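Kinesin-like protein KAR3 (Saccharomyces cerevisiae, PDB 1F9V) is a kinesin-family motor protein that probably couples ATP hydrolysis to force and movement along microtubules, its motor domain holding bound ADP and magnesium. Local coordinates at residues K164-R168 with I178-T182; S219-L225 with Y237-V243. The protein carries 2 engineered substitutions. All blocks are in the same frame, centred on the assembly; numbering follows the deposited sequence.

Interaction 1 (K164-R168 with I178-T182); sequences KHEIR and ITNVT
His165 turns its imidazole edge to the backbone of Thr179: ND1 gives its proton to Thr179 O over 2.9 Å, and that oxygen lies almost exactly in the ring plane. The bond is nearly straight, 169° at the hydrogen. The first torsion, with CG beside the backbone N (chi1 -61°), brings the ring round to this carbonyl, while Val181 CG2 packs against it from an oblique direction, 3.5 Å from ND1. Thr179 answers with its own side chain. Its OG1 accepts the amide of Glu166, N to OG1 2.8 Å, and Thr179 N returns a bond to Glu166 O. One residue on, the carboxamide of Asn180 reaches back to Lys164 O, with ND2 2.7 Å from it; Lys164 O lies in the plane of the carboxamide, and ND2 in turn lies in the carbonyl plane of Lys164. With an alanine here in place of His165, Thr179 O is likely to lose its imidazole donor and a gap to open beside Val181 CG2.

Further out, the methyl CG2 of Thr179 sits over one face of the Arg168 guanidinium, 3.7 Å from NE. Arg168 bends at chi2 (-102°) to pass over this methyl, and its NH1 makes a salt bridge of 2.7 Å to Glu166 OE1, which steadies the flat group near the surface. Ile167 and Ile178 form a non-hydrogen-bonded antiparallel pair, and the side chains of both rest on Leu301 of helix 297-306. Asp147 adjoins His165 and Val181 and accepts a bond from Thr182 N. Ile178 to Val181 form a type II beta turn, which puts the Thr179 carbonyl and the Asn180 carboxamide before 164-168 where the two-stranded hairpin 167-170/175-178 frays into loops on the surface of the kinesin motor domain.

Interaction 2 (S219-L225 with Y237-V243); sequences SIFIIHL and YGTLNLV
His224 and Thr239 project in parallel from a non-hydrogen-bonded antiparallel pair. Thr239 OG1 meets the histidine at its ring edge, in plane, 3.0 Å from ND1, and either atom could be the donor of this hydrogen bond. Tyr237 slants across from two residues before Thr239: with CG anti to the backbone N (chi1 -164°), its ring swings over so that OH comes to 3.3 Å from His224 CB. The other ring nitrogen, NE2, bonds Glu136 of strand 130-141, so the imidazole is held at both nitrogens.

Along the same face, Ile222 crosses its neighbours at a slant, CG2 resting 3.6 Å from Thr239 CG2 and also against Asn241 OD1. Ile220 and Val243 run alongside each other, CG2 to CG2 3.9 Å. The opposite face is wholly apolar. Leu240 CD1 touches both Ile223 CG2 and Leu225 CG, at 3.9 Å from each, and Leu242 CD1 meets Ile223 CD1; helix 109-124 covers this side through Ile110 and Ile117.

Paired backbone bonds link Phe221 with Leu242, Ile223 with Leu240 and Leu225 with Gly238, and a water bridges Ser219 O and Leu242 O. The chemistry implies a hairpin of two-sided character in the central sheet: apolar toward helix 109-124, and partly polar on the side of His224, Thr239 and Asn241.

Interaction 2 belongs to the core and interaction 1 to the surface: 219-225 with 237-243 joins two long neighbouring strands of the central sheet; 164-168 with 178-182 lies at the loop ends of a short peripheral hairpin. Their centres are about 15 Å apart and they do not touch, yet both border strand 130-141: Ile178 and Val181 pack on its Ile138, while Ile220 bonds the backbone of that same residue, and Glu136 touches Val181 and bonds His224. Regular backbone ladders and branched aliphatic side chains dominate interaction 2. In interaction 1 the ladder is nearly absent, and side chains bond main-chain atoms instead, with a salt bridge beside them. His165 binds a carbonyl, His224 a hydroxyl and a carboxylate.

Interaction 1 (K164-R168 with I178-T182)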
ATOM      1  N   LYS A 164      26.532  -2.300  -0.136  1.00 27.38           N
ATOM      2  CA  LYS A 164      25.697  -2.929   0.876  1.00 26.35           C
ATOM      3  C   LYS A 164      24.623  -1.973   1.370  1.00 22.87           C
ATOM      4  O   LYS A 164      24.831  -0.760   1.428  1.00 22.53           O
ATOM      5  CB  LYS A 164      26.551  -3.393   2.061  1.00 29.98           C
ATOM      6  CG  LYS A 164      26.395  -4.869   2.394  1.00 33.82           C
ATOM      7  CD  LYS A 164      27.077  -5.218   3.710  1.00 37.57           C
ATOM      8  CE  LYS A 164      28.590  -5.348   3.538  1.00 40.50           C
ATOM      9  NZ  LYS A 164      29.128  -6.634   4.096  1.00 43.68           N
ATOM     10  N   HIS A 165      23.473  -2.533   1.725  1.00 20.31           N
ATOM     11  CA  HIS A 165      22.360  -1.746   2.222  1.00 17.62           C
ATOM     12  C   HIS A 165      21.923  -2.263   3.577  1.00 16.20           C
ATOM     13  O   HIS A 165      21.256  -3.287   3.662  1.00 17.77           O
ATOM     14  CB  HIS A 165      21.178  -1.821   1.256  1.00 16.40           C
ATOM     15  CG  HIS A 165      21.475  -1.284  -0.106  1.00 16.06           C
ATOM     16  ND1 HIS A 165      21.960  -0.010  -0.316  1.00 15.67           N
ATOM     17  CD2 HIS A 165      21.355  -1.847  -1.332  1.00 16.10           C
ATOM     18  CE1 HIS A 165      22.124   0.187  -1.610  1.00 15.98           C
ATOM     19  NE2 HIS A 165      21.764  -0.913  -2.249  1.00 16.99           N
ATOM     20  N   GLU A 166      22.309  -1.561   4.635  1.00 13.23           N
ATOM     21  CA  GLU A 166      21.933  -1.962   5.983  1.00 13.07           C
ATOM     22  C   GLU A 166      20.867  -1.037   6.542  1.00 11.34           C
ATOM     23  O   GLU A 166      20.927   0.176   6.352  1.00 12.17           O
ATOM     24  CB  GLU A 166      23.147  -1.939   6.923  1.00 12.51           C
ATOM     25  CG  GLU A 166      24.185  -2.991   6.618  1.00 14.47           C
ATOM     26  CD  GLU A 166      25.234  -3.099   7.709  1.00 15.10           C
ATOM     27  OE1 GLU A 166      25.327  -2.183   8.551  1.00 15.37           O
ATOM     28  OE2 GLU A 166      25.966  -4.104   7.720  1.00 19.17           O
ATOM     29  N   ILE A 167      19.897  -1.619   7.235  1.00 11.24           N
ATOM     30  CA  ILE A 167      18.835  -0.859   7.860  1.00 10.42           C
ATOM     31  C   ILE A 167      19.361  -0.283   9.177  1.00 11.43           C
ATOM     32  O   ILE A 167      19.910  -1.010  10.008  1.00 11.19           O
ATOM     33  CB  ILE A 167      17.613  -1.753   8.151  1.00  9.99           C
ATOM     34  CG1 ILE A 167      16.929  -2.134   6.836  1.00 11.43           C
ATOM     35  CG2 ILE A 167      16.641  -1.035   9.063  1.00 10.40           C
ATOM     36  CD1 ILE A 167      15.768  -3.120   7.006  1.00 11.66           C
ATOM     37  N   ARG A 168      19.190   1.025   9.354  1.00 11.59           N
ATOM     38  CA  ARG A 168      19.641   1.711  10.558  1.00 10.75           C
ATOM     39  C   ARG A 168      18.470   2.341  11.279  1.00 10.35           C
ATOM     40  O   ARG A 168      17.963   3.383  10.866  1.00 11.92           O
ATOM     41  CB  ARG A 168      20.651   2.809  10.211  1.00 11.90           C
ATOM     42  CG  ARG A 168      21.932   2.309   9.587  1.00 12.25           C
ATOM     43  CD  ARG A 168      23.071   2.283  10.594  1.00 14.41           C
ATOM     44  NE  ARG A 168      24.359   2.099   9.930  1.00 15.79           N
ATOM     45  CZ  ARG A 168      24.879   0.912   9.617  1.00 17.26           C
ATOM     46  NH1 ARG A 168      24.219  -0.197   9.913  1.00 16.53           N
ATOM     47  NH2 ARG A 168      26.048   0.833   8.991  1.00 17.10           N
ATOM     48  N   ILE A 178      18.536   3.714   5.334  1.00 10.17           N
ATOM     49  CA  ILE A 178      19.192   2.553   4.749  1.00 11.94           C
ATOM     50  C   ILE A 178      20.504   3.034   4.164  1.00 12.20           C
ATOM     51  O   ILE A 178      20.527   3.980   3.385  1.00 13.52           O
ATOM     52  CB  ILE A 178      18.353   1.924   3.611  1.00 11.63           C
ATOM     53  CG1 ILE A 178      16.917   1.668   4.085  1.00 10.91           C
ATOM     54  CG2 ILE A 178      19.003   0.624   3.148  1.00 11.82           C
ATOM     55  CD1 ILE A 178      15.928   1.516   2.936  1.00 10.83           C
ATOM     56  N   THR A 179      21.595   2.378   4.531  1.00 13.09           N
ATOM     57  CA  THR A 179      22.903   2.791   4.041  1.00 13.87           C
ATOM     58  C   THR A 179      23.084   2.590   2.541  1.00 14.38           C
ATOM     59  O   THR A 179      22.577   1.626   1.953  1.00 14.42           O
ATOM     60  CB  THR A 179      24.025   2.045   4.777  1.00 13.26           C
ATOM     61  OG1 THR A 179      23.972   0.658   4.442  1.00 13.45           O
ATOM     62  CG2 THR A 179      23.870   2.200   6.270  1.00 13.33           C
ATOM     63  N   ASN A 180      23.804   3.529   1.936  1.00 14.60           N
ATOM     64  CA  ASN A 180      24.112   3.502   0.514  1.00 15.48           C
ATOM     65  C   ASN A 180      22.908   3.485  -0.418  1.00 15.49           C
ATOM     66  O   ASN A 180      22.960   2.888  -1.491  1.00 16.28           O
ATOM     67  CB  ASN A 180      25.020   2.312   0.217  1.00 18.13           C
ATOM     68  CG  ASN A 180      26.295   2.347   1.039  1.00 20.70           C
ATOM     69  OD1 ASN A 180      26.971   3.379   1.111  1.00 22.22           O
ATOM     70  ND2 ASN A 180      26.625   1.225   1.672  1.00 21.30           N
ATOM     71  N   VAL A 181      21.828   4.143  -0.003  1.00 14.46           N
ATOM     72  CA  VAL A 181      20.624   4.225  -0.817  1.00 14.34           C
ATOM     73  C   VAL A 181      20.447   5.672  -1.228  1.00 13.79           C
ATOM     74  O   VAL A 181      20.395   6.563  -0.382  1.00 15.36           O
ATOM     75  CB  VAL A 181      19.370   3.778  -0.048  1.00 15.26           C
ATOM     76  CG1 VAL A 181      18.112   4.247  -0.790  1.00 15.34           C
ATOM     77  CG2 VAL A 181      19.374   2.259   0.109  1.00 16.18           C
ATOM     78  N   THR A 182      20.362   5.901  -2.531  1.00 12.82           N
ATOM     79  CA  THR A 182      20.199   7.242  -3.062  1.00 14.43           C
ATOM     80  C   THR A 182      18.962   7.957  -2.531  1.00 14.77           C
ATOM     81  O   THR A 182      17.864   7.394  -2.516  1.00 14.25           O
ATOM     82  CB  THR A 182      20.100   7.208  -4.597  1.00 13.76           C
ATOM     83  OG1 THR A 182      21.222   6.505  -5.129  1.00 16.81           O
ATOM     84  CG2 THR A 182      20.069   8.615  -5.164  1.00 14.73           C
TER

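Interaction 2 (S219-L225 with Y237-V243)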
ATOM      1  N   SER A 219       7.897  -2.858  -4.148  1.00  9.31           N
ATOM      2  CA  SER A 219       8.507  -1.593  -4.528  1.00 10.71           C
ATOM      3  C   SER A 219       8.035  -0.576  -3.496  1.00 10.42           C
ATOM      4  O   SER A 219       6.839  -0.466  -3.215  1.00  9.93           O
ATOM      5  CB  SER A 219       8.077  -1.207  -5.943  1.00 11.15           C
ATOM      6  OG  SER A 219       8.490  -2.206  -6.860  1.00 12.11           O
ATOM      7  N   ILE A 220       8.976   0.165  -2.923  1.00  9.51           N
ATOM      8  CA  ILE A 220       8.642   1.123  -1.878  1.00  9.54           C
ATOM      9  C   ILE A 220       9.122   2.542  -2.161  1.00  9.86           C
ATOM     10  O   ILE A 220      10.320   2.782  -2.298  1.00  9.96           O
ATOM     11  CB  ILE A 220       9.235   0.650  -0.519  1.00 10.48           C
ATOM     12  CG1 ILE A 220       8.829  -0.804  -0.262  1.00 11.74           C
ATOM     13  CG2 ILE A 220       8.751   1.538   0.615  1.00 11.21           C
ATOM     14  CD1 ILE A 220       9.971  -1.707   0.121  1.00 14.90           C
ATOM     15  N   PHE A 221       8.177   3.473  -2.261  1.00  9.70           N
ATOM     16  CA  PHE A 221       8.496   4.879  -2.499  1.00  9.20           C
ATOM     17  C   PHE A 221       8.414   5.566  -1.134  1.00  9.39           C
ATOM     18  O   PHE A 221       7.344   5.675  -0.532  1.00  9.09           O
ATOM     19  CB  PHE A 221       7.489   5.488  -3.485  1.00 10.62           C
ATOM     20  CG  PHE A 221       7.960   6.760  -4.133  1.00 12.01           C
ATOM     21  CD1 PHE A 221       7.801   7.980  -3.490  1.00 13.12           C
ATOM     22  CD2 PHE A 221       8.562   6.738  -5.389  1.00 14.10           C
ATOM     23  CE1 PHE A 221       8.237   9.166  -4.085  1.00 13.66           C
ATOM     24  CE2 PHE A 221       9.003   7.919  -5.994  1.00 13.55           C
ATOM     25  CZ  PHE A 221       8.838   9.135  -5.334  1.00 12.47           C
ATOM     26  N   ILE A 222       9.562   6.022  -0.642  1.00  8.75           N
ATOM     27  CA  ILE A 222       9.627   6.663   0.665  1.00  8.86           C
ATOM     28  C   ILE A 222       9.782   8.166   0.536  1.00  8.58           C
ATOM     29  O   ILE A 222      10.660   8.647  -0.179  1.00  9.84           O
ATOM     30  CB  ILE A 222      10.806   6.089   1.498  1.00 10.27           C
ATOM     31  CG1 ILE A 222      10.686   4.563   1.580  1.00 10.57           C
ATOM     32  CG2 ILE A 222      10.808   6.699   2.888  1.00  9.69           C
ATOM     33  CD1 ILE A 222      11.893   3.859   2.190  1.00 12.48           C
ATOM     34  N   ILE A 223       8.922   8.894   1.235  1.00  7.98           N
ATOM     35  CA  ILE A 223       8.924  10.352   1.218  1.00 10.10           C
ATOM     36  C   ILE A 223       9.076  10.890   2.637  1.00 10.47           C
ATOM     37  O   ILE A 223       8.364  10.466   3.549  1.00 11.51           O
ATOM     38  CB  ILE A 223       7.594  10.903   0.653  1.00 10.39           C
ATOM     39  CG1 ILE A 223       7.433  10.485  -0.812  1.00 11.76           C
ATOM     40  CG2 ILE A 223       7.547  12.419   0.816  1.00 10.99           C
ATOM     41  CD1 ILE A 223       5.988  10.440  -1.284  1.00 13.26           C
ATOM     42  N   HIS A 224      10.004  11.825   2.822  1.00 10.32           N
ATOM     43  CA  HIS A 224      10.210  12.431   4.133  1.00 10.81           C
ATOM     44  C   HIS A 224       9.812  13.903   4.060  1.00 11.51           C
ATOM     45  O   HIS A 224      10.238  14.625   3.158  1.00 12.21           O
ATOM     46  CB  HIS A 224      11.676  12.297   4.552  1.00 10.97           C
ATOM     47  CG  HIS A 224      12.216  10.908   4.406  1.00 10.31           C
ATOM     48  ND1 HIS A 224      11.913   9.896   5.292  1.00 11.93           N
ATOM     49  CD2 HIS A 224      13.024  10.360   3.470  1.00 11.25           C
ATOM     50  CE1 HIS A 224      12.515   8.785   4.909  1.00 11.77           C
ATOM     51  NE2 HIS A 224      13.195   9.038   3.807  1.00 13.04           N
ATOM     52  N   LEU A 225       8.969  14.334   4.991  1.00 12.72           N
ATOM     53  CA  LEU A 225       8.522  15.720   5.032  1.00 13.76           C
ATOM     54  C   LEU A 225       9.104  16.369   6.267  1.00 15.23           C
ATOM     55  O   LEU A 225       8.674  16.069   7.384  1.00 14.31           O
ATOM     56  CB  LEU A 225       6.997  15.811   5.120  1.00 15.39           C
ATOM     57  CG  LEU A 225       6.136  15.175   4.033  1.00 17.51           C
ATOM     58  CD1 LEU A 225       4.692  15.605   4.253  1.00 17.35           C
ATOM     59  CD2 LEU A 225       6.623  15.596   2.654  1.00 18.02           C
ATOM     60  N   TYR A 237       8.385  16.182  11.578  1.00 17.56           N
ATOM     61  CA  TYR A 237       8.984  15.220  10.663  1.00 14.84           C
ATOM     62  C   TYR A 237       8.047  14.036  10.476  1.00 13.22           C
ATOM     63  O   TYR A 237       7.619  13.421  11.445  1.00 12.94           O
ATOM     64  CB  TYR A 237      10.326  14.729  11.205  1.00 12.72           C
ATOM     65  CG  TYR A 237      11.177  14.041  10.163  1.00 14.07           C
ATOM     66  CD1 TYR A 237      11.962  14.778   9.272  1.00 13.03           C
ATOM     67  CD2 TYR A 237      11.194  12.651  10.060  1.00 13.61           C
ATOM     68  CE1 TYR A 237      12.745  14.143   8.307  1.00 14.11           C
ATOM     69  CE2 TYR A 237      11.973  12.011   9.101  1.00 14.13           C
ATOM     70  CZ  TYR A 237      12.745  12.759   8.231  1.00 13.70           C
ATOM     71  OH  TYR A 237      13.530  12.117   7.306  1.00 15.63           O
ATOM     72  N   GLY A 238       7.727  13.729   9.228  1.00 11.69           N
ATOM     73  CA  GLY A 238       6.840  12.615   8.948  1.00 12.04           C
ATOM     74  C   GLY A 238       7.307  11.874   7.718  1.00 11.25           C
ATOM     75  O   GLY A 238       7.841  12.478   6.790  1.00 12.76           O
ATOM     76  N   THR A 239       7.109  10.561   7.704  1.00 10.03           N
ATOM     77  CA  THR A 239       7.528   9.757   6.568  1.00 10.56           C
ATOM     78  C   THR A 239       6.353   8.989   5.956  1.00  9.79           C
ATOM     79  O   THR A 239       5.522   8.434   6.672  1.00 10.04           O
ATOM     80  CB  THR A 239       8.630   8.754   6.990  1.00  9.12           C
ATOM     81  OG1 THR A 239       9.787   9.482   7.428  1.00 11.45           O
ATOM     82  CG2 THR A 239       9.019   7.858   5.837  1.00  9.07           C
ATOM     83  N   LEU A 240       6.290   8.993   4.629  1.00  9.20           N
ATOM     84  CA  LEU A 240       5.256   8.270   3.902  1.00  8.99           C
ATOM     85  C   LEU A 240       5.924   7.134   3.159  1.00  8.63           C
ATOM     86  O   LEU A 240       6.936   7.331   2.483  1.00  8.35           O
ATOM     87  CB  LEU A 240       4.553   9.180   2.895  1.00  9.86           C
ATOM     88  CG  LEU A 240       3.832  10.374   3.510  1.00 12.11           C
ATOM     89  CD1 LEU A 240       4.657  11.628   3.240  1.00 13.24           C
ATOM     90  CD2 LEU A 240       2.417  10.489   2.938  1.00 12.70           C
ATOM     91  N   ASN A 241       5.359   5.939   3.296  1.00  7.05           N
ATOM     92  CA  ASN A 241       5.888   4.766   2.622  1.00  7.16           C
ATOM     93  C   ASN A 241       4.769   4.237   1.741  1.00  6.46           C
ATOM     94  O   ASN A 241       3.787   3.688   2.237  1.00  8.14           O
ATOM     95  CB  ASN A 241       6.317   3.725   3.656  1.00  8.34           C
ATOM     96  CG  ASN A 241       7.231   4.313   4.713  1.00  8.06           C
ATOM     97  OD1 ASN A 241       8.446   4.380   4.520  1.00  9.75           O
ATOM     98  ND2 ASN A 241       6.651   4.759   5.821  1.00  7.46           N
ATOM     99  N   LEU A 242       4.925   4.442   0.437  1.00  6.91           N
ATOM    100  CA  LEU A 242       3.934   4.027  -0.561  1.00  6.83           C
ATOM    101  C   LEU A 242       4.438   2.750  -1.228  1.00  6.50           C
ATOM    102  O   LEU A 242       5.362   2.773  -2.040  1.00  7.18           O
ATOM    103  CB  LEU A 242       3.730   5.173  -1.562  1.00  7.61           C
ATOM    104  CG  LEU A 242       3.566   6.537  -0.866  1.00 11.21           C
ATOM    105  CD1 LEU A 242       3.342   7.633  -1.892  1.00 11.27           C
ATOM    106  CD2 LEU A 242       2.400   6.482   0.115  1.00 10.53           C
ATOM    107  N   VAL A 243       3.793   1.637  -0.886  1.00  7.08           N
ATOM    108  CA  VAL A 243       4.205   0.316  -1.343  1.00  7.17           C
ATOM    109  C   VAL A 243       3.333  -0.395  -2.367  1.00  7.47           C
ATOM    110  O   VAL A 243       2.119  -0.501  -2.202  1.00  8.40           O
ATOM    111  CB  VAL A 243       4.353  -0.640  -0.120  1.00  8.69           C
ATOM    112  CG1 VAL A 243       5.025  -1.950  -0.531  1.00  7.04           C
ATOM    113  CG2 VAL A 243       5.140   0.053   0.990  1.00  7.76           C
TER
HETATM  114  O   HOH W   1       5.835   1.805  -4.935  1.00 23.57           O